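Long-range contacts in DUF4442 domain-containing protein (Pseudomonas aeruginosa, PDB 1SH8), which is of unknown function but has the signature of a hotdog-fold protein and is probably a thioesterase: residues G34-R39 against V99-D104; T59-P64 against L127-E132; V82-L87 against A141-L146. All blocks are in the same frame, centred on the assembly; numbering follows the deposited sequence.

Contact 1. Residues G34-R39 against V99-D104; sequences GYVRLR and VEARLD
Y35 and E100 meet on the outer face of an antiparallel strand pair whose other face belongs to the core, a clear case of one ladder serving two environments. Strand 35-39 and strand 99-102 run at 165° to each other. V36 and A101 form a hydrogen-bonded pair, V36 N donating to A101 O at 3.0 Å, and L38 pairs with V99 in the same reciprocal way. Beyond the Y35-R102 pair, at the opposite end, L103 N reaches G34 O at 2.9 Å, from above the carbonyl plane, extending the ladder into the loop.

The inward face is buried and apolar: V36 CG2 lies 4.2 Å from A101 CB, and L38 CB 4.1 Å from V99 CG1. The outward face, with Y35, R37, E100 and R102, is polar and at least partly exposed. CG of Y35 is anti to the backbone N (chi1 178°), and the ring beyond it comes toward strand 99-102. Its OH donates to E100 OE1 at 2.6 Å, arriving from above the carboxylate plane; ring and carboxylate are turned 55° apart. The same hydroxyl accepts R37 NH1 at 3.0 Å, in the guanidinium plane, so it bridges acid and base. The guanidinium of R102 stays more distant, its NH2 4.0 Å from Y35 CE1.

R37 has its salt bridge to E29 of strand 27-32, which flanks strand 35-40 on the side away from strand 97-102. Inward, V36 rests on A67 and L68 of helix 64-72, while V99 and A101 meet P64 and also L127 of strand 120-130.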
loop_
_atom_site.group_PDB
_atom_site.type_symbol
_atom_site.label_atom_id
_atom_site.label_comp_id
_atom_site.label_asym_id
_atom_site.label_seq_id
_atom_site.Cartn_x
_atom_site.Cartn_y
_atom_site.Cartn_z
ATOM N N GLY A 34 -17.051 12.795 9.937
ATOM C CA GLY A 34 -15.860 13.580 10.211
ATOM C C GLY A 34 -14.778 12.980 11.101
ATOM O O GLY A 34 -13.766 13.629 11.337
ATOM N N TYR A 35 -14.972 11.764 11.605
ATOM C CA TYR A 35 -13.960 11.144 12.458
ATOM C C TYR A 35 -13.990 9.622 12.441
ATOM O O TYR A 35 -15.038 9.009 12.636
ATOM C CB TYR A 35 -14.103 11.617 13.910
ATOM C CG TYR A 35 -13.108 10.953 14.842
ATOM C CD1 TYR A 35 -11.752 11.297 14.810
ATOM C CD2 TYR A 35 -13.510 9.939 15.714
ATOM C CE1 TYR A 35 -10.816 10.642 15.623
ATOM C CE2 TYR A 35 -12.586 9.275 16.528
ATOM C CZ TYR A 35 -11.243 9.632 16.478
ATOM O OH TYR A 35 -10.336 8.981 17.284
ATOM N N VAL A 36 -12.826 9.017 12.219
ATOM C CA VAL A 36 -12.713 7.565 12.205
ATOM C C VAL A 36 -11.428 7.139 12.906
ATOM O O VAL A 36 -10.444 7.887 12.932
ATOM C CB VAL A 36 -12.686 6.983 10.752
ATOM C CG1 VAL A 36 -13.919 7.440 9.980
ATOM C CG2 VAL A 36 -11.407 7.405 10.028
ATOM N N ARG A 37 -11.458 5.948 13.490
ATOM C CA ARG A 37 -10.288 5.374 14.148
ATOM C C ARG A 37 -10.296 3.890 13.816
ATOM O O ARG A 37 -11.268 3.189 14.102
ATOM C CB ARG A 37 -10.326 5.569 15.671
ATOM C CG ARG A 37 -9.075 5.018 16.354
ATOM C CD ARG A 37 -8.947 5.470 17.801
ATOM N NE ARG A 37 -9.895 4.825 18.708
ATOM C CZ ARG A 37 -10.940 5.427 19.271
ATOM N NH1 ARG A 37 -11.202 6.704 19.019
ATOM N NH2 ARG A 37 -11.703 4.756 20.124
ATOM N N LEU A 38 -9.213 3.423 13.201
ATOM C CA LEU A 38 -9.096 2.027 12.796
ATOM C C LEU A 38 -7.920 1.346 13.482
ATOM O O LEU A 38 -6.981 2.009 13.932
ATOM C CB LEU A 38 -8.903 1.938 11.277
ATOM C CG LEU A 38 -9.792 2.817 10.385
ATOM C CD1 LEU A 38 -9.346 2.648 8.935
ATOM C CD2 LEU A 38 -11.261 2.441 10.550
ATOM N N ARG A 39 -7.975 0.019 13.543
ATOM C CA ARG A 39 -6.920 -0.776 14.162
ATOM C C ARG A 39 -6.554 -1.973 13.286
ATOM O O ARG A 39 -7.429 -2.695 12.813
ATOM C CB ARG A 39 -7.375 -1.289 15.536
ATOM C CG ARG A 39 -6.307 -2.110 16.271
ATOM C CD ARG A 39 -6.812 -2.675 17.602
ATOM N NE ARG A 39 -7.763 -3.766 17.411
ATOM C CZ ARG A 39 -9.064 -3.693 17.672
ATOM N NH1 ARG A 39 -9.596 -2.573 18.145
ATOM N NH2 ARG A 39 -9.839 -4.748 17.460
ATOM N N VAL A 99 -4.766 4.102 13.723
ATOM C CA VAL A 99 -4.725 5.369 13.022
ATOM C C VAL A 99 -6.073 6.054 13.210
ATOM O O VAL A 99 -7.107 5.392 13.347
ATOM C CB VAL A 99 -4.482 5.176 11.500
ATOM C CG1 VAL A 99 -5.674 4.467 10.861
ATOM C CG2 VAL A 99 -4.249 6.530 10.828
ATOM N N GLU A 100 -6.057 7.379 13.260
ATOM C CA GLU A 100 -7.297 8.129 13.345
ATOM C C GLU A 100 -7.194 9.255 12.327
ATOM O O GLU A 100 -6.099 9.698 11.978
ATOM C CB GLU A 100 -7.578 8.636 14.771
ATOM C CG GLU A 100 -6.550 9.519 15.428
ATOM C CD GLU A 100 -6.810 9.661 16.936
ATOM O OE1 GLU A 100 -7.945 10.003 17.326
ATOM O OE2 GLU A 100 -5.877 9.428 17.736
ATOM N N ALA A 101 -8.337 9.677 11.807
ATOM C CA ALA A 101 -8.366 10.725 10.800
ATOM C C ALA A 101 -9.656 11.507 10.941
ATOM O O ALA A 101 -10.664 10.968 11.388
ATOM C CB ALA A 101 -8.282 10.107 9.408
ATOM N N ARG A 102 -9.625 12.775 10.555
ATOM C CA ARG A 102 -10.817 13.594 10.660
ATOM C C ARG A 102 -10.985 14.590 9.516
ATOM O O ARG A 102 -10.040 14.894 8.789
ATOM C CB ARG A 102 -10.817 14.336 12.005
ATOM C CG ARG A 102 -9.638 15.274 12.219
ATOM C CD ARG A 102 -9.630 15.845 13.649
ATOM N NE ARG A 102 -9.288 14.842 14.658
ATOM C CZ ARG A 102 -9.400 15.023 15.975
ATOM N NH1 ARG A 102 -9.853 16.175 16.455
ATOM N NH2 ARG A 102 -9.055 14.052 16.816
ATOM N N LEU A 103 -12.222 15.052 9.357
ATOM C CA LEU A 103 -12.612 16.055 8.363
ATOM C C LEU A 103 -13.573 16.961 9.122
ATOM O O LEU A 103 -14.565 16.476 9.667
ATOM C CB LEU A 103 -13.367 15.424 7.189
ATOM C CG LEU A 103 -12.605 14.733 6.066
ATOM C CD1 LEU A 103 -13.604 14.167 5.057
ATOM C CD2 LEU A 103 -11.672 15.730 5.397
ATOM N N ASP A 104 -13.299 18.260 9.178
ATOM C CA ASP A 104 -14.206 19.142 9.911
ATOM C C ASP A 104 -15.531 19.318 9.162
ATOM O O ASP A 104 -15.608 19.104 7.946
ATOM C CB ASP A 104 -13.560 20.507 10.179
ATOM C CG ASP A 104 -13.388 21.327 8.925
ATOM O OD1 ASP A 104 -12.528 20.968 8.092
ATOM O OD2 ASP A 104 -14.115 22.331 8.768
#

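Contact 2. Residues T59-P64 against L127-E132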
loop_
_atom_site.group_PDB
_atom_site.type_symbol
_atom_site.label_atom_id
_atom_site.label_comp_id
_atom_site.label_asym_id
_atom_site.label_seq_id
_atom_site.Cartn_x
_atom_site.Cartn_y
_atom_site.Cartn_z
ATOM N N THR A 59 -2.347 -0.395 4.075
ATOM C CA THR A 59 -3.789 -0.574 4.102
ATOM C C THR A 59 -4.413 0.199 5.264
ATOM O O THR A 59 -5.436 0.866 5.097
ATOM C CB THR A 59 -4.143 -2.072 4.184
ATOM O OG1 THR A 59 -3.650 -2.730 3.010
ATOM C CG2 THR A 59 -5.648 -2.273 4.255
ATOM N N LEU A 60 -3.785 0.127 6.434
ATOM C CA LEU A 60 -4.292 0.841 7.602
ATOM C C LEU A 60 -4.278 2.352 7.375
ATOM O O LEU A 60 -5.229 3.048 7.725
ATOM C CB LEU A 60 -3.445 0.515 8.834
ATOM C CG LEU A 60 -3.842 1.280 10.104
ATOM C CD1 LEU A 60 -5.270 0.910 10.494
ATOM C CD2 LEU A 60 -2.875 0.950 11.229
ATOM N N ALA A 61 -3.191 2.850 6.787
ATOM C CA ALA A 61 -3.039 4.282 6.533
ATOM C C ALA A 61 -3.923 4.805 5.404
ATOM O O ALA A 61 -4.342 5.960 5.422
ATOM C CB ALA A 61 -1.577 4.595 6.224
ATOM N N GLU A 62 -4.211 3.947 4.430
ATOM C CA GLU A 62 -5.009 4.325 3.265
ATOM C C GLU A 62 -6.530 4.298 3.466
ATOM O O GLU A 62 -7.250 5.173 2.966
ATOM C CB GLU A 62 -4.632 3.402 2.091
ATOM C CG GLU A 62 -5.173 3.786 0.710
ATOM C CD GLU A 62 -6.662 3.502 0.507
ATOM O OE1 GLU A 62 -7.191 2.518 1.072
ATOM O OE2 GLU A 62 -7.301 4.266 -0.253
ATOM N N LEU A 63 -7.013 3.298 4.199
ATOM C CA LEU A 63 -8.448 3.119 4.399
ATOM C C LEU A 63 -9.225 4.287 5.014
ATOM O O LEU A 63 -10.414 4.445 4.733
ATOM C CB LEU A 63 -8.712 1.837 5.197
ATOM C CG LEU A 63 -10.077 1.213 4.903
ATOM C CD1 LEU A 63 -10.113 0.737 3.461
ATOM C CD2 LEU A 63 -10.325 0.047 5.846
ATOM N N PRO A 64 -8.582 5.111 5.866
ATOM C CA PRO A 64 -9.341 6.230 6.441
ATOM C C PRO A 64 -10.015 7.112 5.389
ATOM O O PRO A 64 -11.040 7.732 5.659
ATOM C CB PRO A 64 -8.286 6.978 7.248
ATOM C CG PRO A 64 -7.447 5.852 7.778
ATOM C CD PRO A 64 -7.280 4.965 6.543
ATOM N N LEU A 127 -1.643 11.478 8.152
ATOM C CA LEU A 127 -1.841 10.676 9.349
ATOM C C LEU A 127 -0.614 10.037 9.971
ATOM O O LEU A 127 0.424 9.887 9.331
ATOM C CB LEU A 127 -2.833 9.556 9.023
ATOM C CG LEU A 127 -4.019 9.915 8.119
ATOM C CD1 LEU A 127 -4.841 8.663 7.842
ATOM C CD2 LEU A 127 -4.872 10.987 8.779
ATOM N N GLN A 128 -0.771 9.645 11.232
ATOM C CA GLN A 128 0.274 8.957 11.978
ATOM C C GLN A 128 -0.290 7.617 12.429
ATOM O O GLN A 128 -1.428 7.537 12.898
ATOM C CB GLN A 128 0.678 9.735 13.226
ATOM C CG GLN A 128 1.247 11.109 12.974
ATOM C CD GLN A 128 1.830 11.707 14.235
ATOM O OE1 GLN A 128 1.186 11.717 15.283
ATOM N NE2 GLN A 128 3.057 12.205 14.143
ATOM N N LEU A 129 0.501 6.565 12.263
ATOM C CA LEU A 129 0.101 5.234 12.704
ATOM C C LEU A 129 0.884 5.016 13.988
ATOM O O LEU A 129 2.090 5.262 14.031
ATOM C CB LEU A 129 0.477 4.179 11.659
ATOM C CG LEU A 129 -0.510 3.976 10.501
ATOM C CD1 LEU A 129 -0.820 5.300 9.810
ATOM C CD2 LEU A 129 0.091 2.964 9.525
ATOM N N THR A 130 0.206 4.554 15.033
ATOM C CA THR A 130 0.867 4.363 16.316
ATOM C C THR A 130 0.714 2.963 16.882
ATOM O O THR A 130 -0.260 2.270 16.588
ATOM C CB THR A 130 0.314 5.367 17.357
ATOM O OG1 THR A 130 -1.093 5.144 17.540
ATOM C CG2 THR A 130 0.527 6.800 16.879
ATOM N N ASP A 131 1.680 2.542 17.693
ATOM C CA ASP A 131 1.584 1.229 18.317
ATOM C C ASP A 131 0.922 1.368 19.695
ATOM O O ASP A 131 0.506 2.462 20.082
ATOM C CB ASP A 131 2.958 0.551 18.425
ATOM C CG ASP A 131 3.924 1.292 19.323
ATOM O OD1 ASP A 131 3.488 2.089 20.183
ATOM O OD2 ASP A 131 5.142 1.051 19.173
ATOM N N GLU A 132 0.822 0.262 20.426
ATOM C CA GLU A 132 0.169 0.255 21.734
ATOM C C GLU A 132 0.751 1.198 22.786
ATOM O O GLU A 132 0.091 1.494 23.786
ATOM C CB GLU A 132 0.126 -1.181 22.265
ATOM C CG GLU A 132 -0.853 -2.060 21.481
ATOM C CD GLU A 132 -0.723 -3.539 21.807
ATOM O OE1 GLU A 132 -0.625 -3.873 23.010
ATOM O OE2 GLU A 132 -0.729 -4.366 20.860
#
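D131 OD1 is gripped by two backbone amides, Q133 N and E135 N, in the turn just beyond the strand residues L127 and L129, whose side chains meet L60, A61 and P64 across this buried contact. The contact is carried by apolar side chains, with one backbone carbonyl touched.

L129 does most of the touching. Its isobutyl end forks over A61, whose CB is 3.7 Å from L129 CD1 and 4.0 Å from L129 CD2, so the alanine methyl meets both branches. L60 flanks the same leucine. Its CG is anti to the backbone N (chi1 177°); L60 CD2 lies 3.9 Å from L129 CG, and the two side chains slide past each other in opposite directions. L127, two residues back on the same side of the strand, serves the next part of the helical segment. Its CD1 lies 3.8 Å from P64 CG and 3.7 Å from A61 O, one methyl thus touching both the pyrrolidine ring and the carbonyl.

This is the central arrangement of the hotdog fold, in which a curved antiparallel sheet wraps around a long helix; here helix 54-62 is the filling and strand 120-130 part of the wrapper. Neighbouring strands complete the surround. L60 also packs on I97 and V99 of strand 97-102 and on L38 of strand 35-40, while A61 and L127 both meet S140 of strand 136-148. Beyond the contact, at the subunit boundary, E62 OE1 is hydrogen-bonded to Y53 OH of the second subunit, and the same tyrosine packs against T59 and L63.

Contact 3. Residues V82-L87 against A141-L146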
loop_
_atom_site.group_PDB
_atom_site.type_symbol
_atom_site.label_atom_id
_atom_site.label_comp_id
_atom_site.label_asym_id
_atom_site.label_seq_id
_atom_site.Cartn_x
_atom_site.Cartn_y
_atom_site.Cartn_z
ATOM N N VAL A 82 -8.362 6.960 -4.358
ATOM C CA VAL A 82 -7.115 7.519 -3.872
ATOM C C VAL A 82 -6.293 7.848 -5.121
ATOM O O VAL A 82 -6.199 7.030 -6.037
ATOM C CB VAL A 82 -6.375 6.525 -2.930
ATOM C CG1 VAL A 82 -6.144 5.191 -3.624
ATOM C CG2 VAL A 82 -5.063 7.140 -2.462
ATOM N N LYS A 83 -5.736 9.057 -5.174
ATOM C CA LYS A 83 -4.952 9.492 -6.331
ATOM C C LYS A 83 -3.460 9.231 -6.162
ATOM O O LYS A 83 -2.793 8.757 -7.080
ATOM C CB LYS A 83 -5.172 10.984 -6.593
ATOM C CG LYS A 83 -6.617 11.380 -6.871
ATOM C CD LYS A 83 -7.234 10.541 -7.979
ATOM C CE LYS A 83 -6.476 10.685 -9.293
ATOM N NZ LYS A 83 -7.080 9.844 -10.371
ATOM N N GLU A 84 -2.930 9.592 -4.998
ATOM C CA GLU A 84 -1.524 9.358 -4.698
ATOM C C GLU A 84 -1.318 9.339 -3.203
ATOM O O GLU A 84 -2.104 9.914 -2.450
ATOM C CB GLU A 84 -0.610 10.387 -5.373
ATOM C CG GLU A 84 -1.137 11.790 -5.469
ATOM C CD GLU A 84 -0.276 12.659 -6.385
ATOM O OE1 GLU A 84 -0.211 12.382 -7.607
ATOM O OE2 GLU A 84 0.341 13.618 -5.884
ATOM N N MET A 85 -0.270 8.653 -2.772
ATOM C CA MET A 85 -0.013 8.523 -1.352
ATOM C C MET A 85 1.443 8.204 -1.076
ATOM O O MET A 85 2.073 7.430 -1.801
ATOM C CB MET A 85 -0.907 7.417 -0.780
ATOM C CG MET A 85 -0.781 7.172 0.721
ATOM S SD MET A 85 -2.046 6.006 1.349
ATOM C CE MET A 85 -3.452 6.622 0.684
ATOM N N THR A 86 1.965 8.828 -0.027
ATOM C CA THR A 86 3.328 8.617 0.419
ATOM C C THR A 86 3.230 8.018 1.813
ATOM O O THR A 86 2.456 8.503 2.641
ATOM C CB THR A 86 4.101 9.949 0.499
ATOM O OG1 THR A 86 4.261 10.483 -0.821
ATOM C CG2 THR A 86 5.476 9.739 1.139
ATOM N N LEU A 87 3.993 6.955 2.058
ATOM C CA LEU A 87 4.011 6.291 3.363
ATOM C C LEU A 87 5.458 6.262 3.845
ATOM O O LEU A 87 6.319 5.692 3.181
ATOM C CB LEU A 87 3.474 4.859 3.250
ATOM C CG LEU A 87 3.423 4.038 4.547
ATOM C CD1 LEU A 87 2.528 4.729 5.578
ATOM C CD2 LEU A 87 2.903 2.636 4.249
ATOM N N ALA A 141 0.761 10.595 3.870
ATOM C CA ALA A 141 0.190 11.803 3.282
ATOM C C ALA A 141 -0.499 11.284 2.023
ATOM O O ALA A 141 0.142 10.641 1.186
ATOM C CB ALA A 141 1.290 12.807 2.926
ATOM N N ALA A 142 -1.796 11.543 1.889
ATOM C CA ALA A 142 -2.531 11.039 0.734
ATOM C C ALA A 142 -3.540 12.014 0.149
ATOM O O ALA A 142 -4.110 12.841 0.864
ATOM C CB ALA A 142 -3.240 9.757 1.113
ATOM N N LEU A 143 -3.760 11.890 -1.158
ATOM C CA LEU A 143 -4.713 12.729 -1.877
ATOM C C LEU A 143 -5.832 11.840 -2.392
ATOM O O LEU A 143 -5.583 10.861 -3.098
ATOM C CB LEU A 143 -4.040 13.427 -3.064
ATOM C CG LEU A 143 -4.923 14.342 -3.923
ATOM C CD1 LEU A 143 -5.426 15.526 -3.098
ATOM C CD2 LEU A 143 -4.129 14.834 -5.119
ATOM N N TYR A 144 -7.060 12.191 -2.027
ATOM C CA TYR A 144 -8.249 11.455 -2.439
ATOM C C TYR A 144 -9.134 12.366 -3.259
ATOM O O TYR A 144 -9.025 13.590 -3.202
ATOM C CB TYR A 144 -9.058 11.003 -1.220
ATOM C CG TYR A 144 -8.333 10.046 -0.320
ATOM C CD1 TYR A 144 -8.406 8.666 -0.532
ATOM C CD2 TYR A 144 -7.543 10.517 0.733
ATOM C CE1 TYR A 144 -7.705 7.774 0.288
ATOM C CE2 TYR A 144 -6.839 9.635 1.556
ATOM C CZ TYR A 144 -6.926 8.267 1.323
ATOM O OH TYR A 144 -6.215 7.397 2.116
ATOM N N GLN A 145 -10.034 11.751 -4.007
ATOM C CA GLN A 145 -10.975 12.499 -4.804
ATOM C C GLN A 145 -12.359 11.940 -4.489
ATOM O O GLN A 145 -12.536 10.722 -4.423
ATOM C CB GLN A 145 -10.662 12.304 -6.285
ATOM C CG GLN A 145 -10.835 13.540 -7.130
ATOM C CD GLN A 145 -10.453 13.291 -8.570
ATOM O OE1 GLN A 145 -11.122 12.545 -9.276
ATOM N NE2 GLN A 145 -9.362 13.905 -9.009
ATOM N N LEU A 146 -13.316 12.830 -4.241
ATOM C CA LEU A 146 -14.702 12.431 -3.998
ATOM C C LEU A 146 -15.326 12.661 -5.376
ATOM O O LEU A 146 -15.288 13.779 -5.896
ATOM C CB LEU A 146 -15.367 13.344 -2.960
ATOM C CG LEU A 146 -16.824 13.026 -2.609
ATOM C CD1 LEU A 146 -16.908 11.659 -1.929
ATOM C CD2 LEU A 146 -17.382 14.110 -1.695
HETATM O O HOH W 1 -9.665 10.679 -11.126
#
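Backbone hydrogen bonds between V82-L87 and A141-L146 set the register, and they show how an antiparallel ladder absorbs one extra residue. T86 N donates to A141 O at 2.8 Å, with the return bond from A141 N to T86 O, and L143 N meets E84 O at 2.9 Å. K83 N then reaches L143 O at 2.8 Å. Two residues, K83 and E84, stand opposite the single L143, which makes a classic beta bulge.

Apolar packing lies on the V82, M85, A142 and Y144 face. V82 CB is 3.7 Å from Y144 CE1, approaching the ring obliquely, and M85, its CG anti to the backbone N (chi1 -179°), sets CG 3.6 Å from A142 CB.

Polar side chains meet through water: one molecule accepts from K83 NZ at 2.8 Å and donates to Q145 OE1 at 3.0 Å, an oxygen that R147 NH1 also engages. The hydroxyl of Y144 bonds to E62 O of helix 54-62.

E84 to L87 pair antiparallel with a strand of the second subunit, T86 OG1 bonding to T86 OG1 of that chain; such a sheet running on across the interface is characteristic of the hotdog dimer.

All three contacts belong to one hotdog domain. Contact 2 holds the middle, its centre about 10 Å from that of contact 1 and 14 Å from that of contact 3; contacts 1 and 3 are about 15 Å apart between centres and about 8 Å between nearest atoms, without touching. Contact 2 meets contact 1 where A101 CB lies 3.6 Å from L127 CD2, and meets contact 3 through E62 and Y144. The chain visits the first partners of contacts 1, 2 and 3 in turn, then the second partners in the same order, so every pair interlocks. Helix 54-62 is thus held against both sets of three strands, and the subunits meet on the side of contacts 2 and 3.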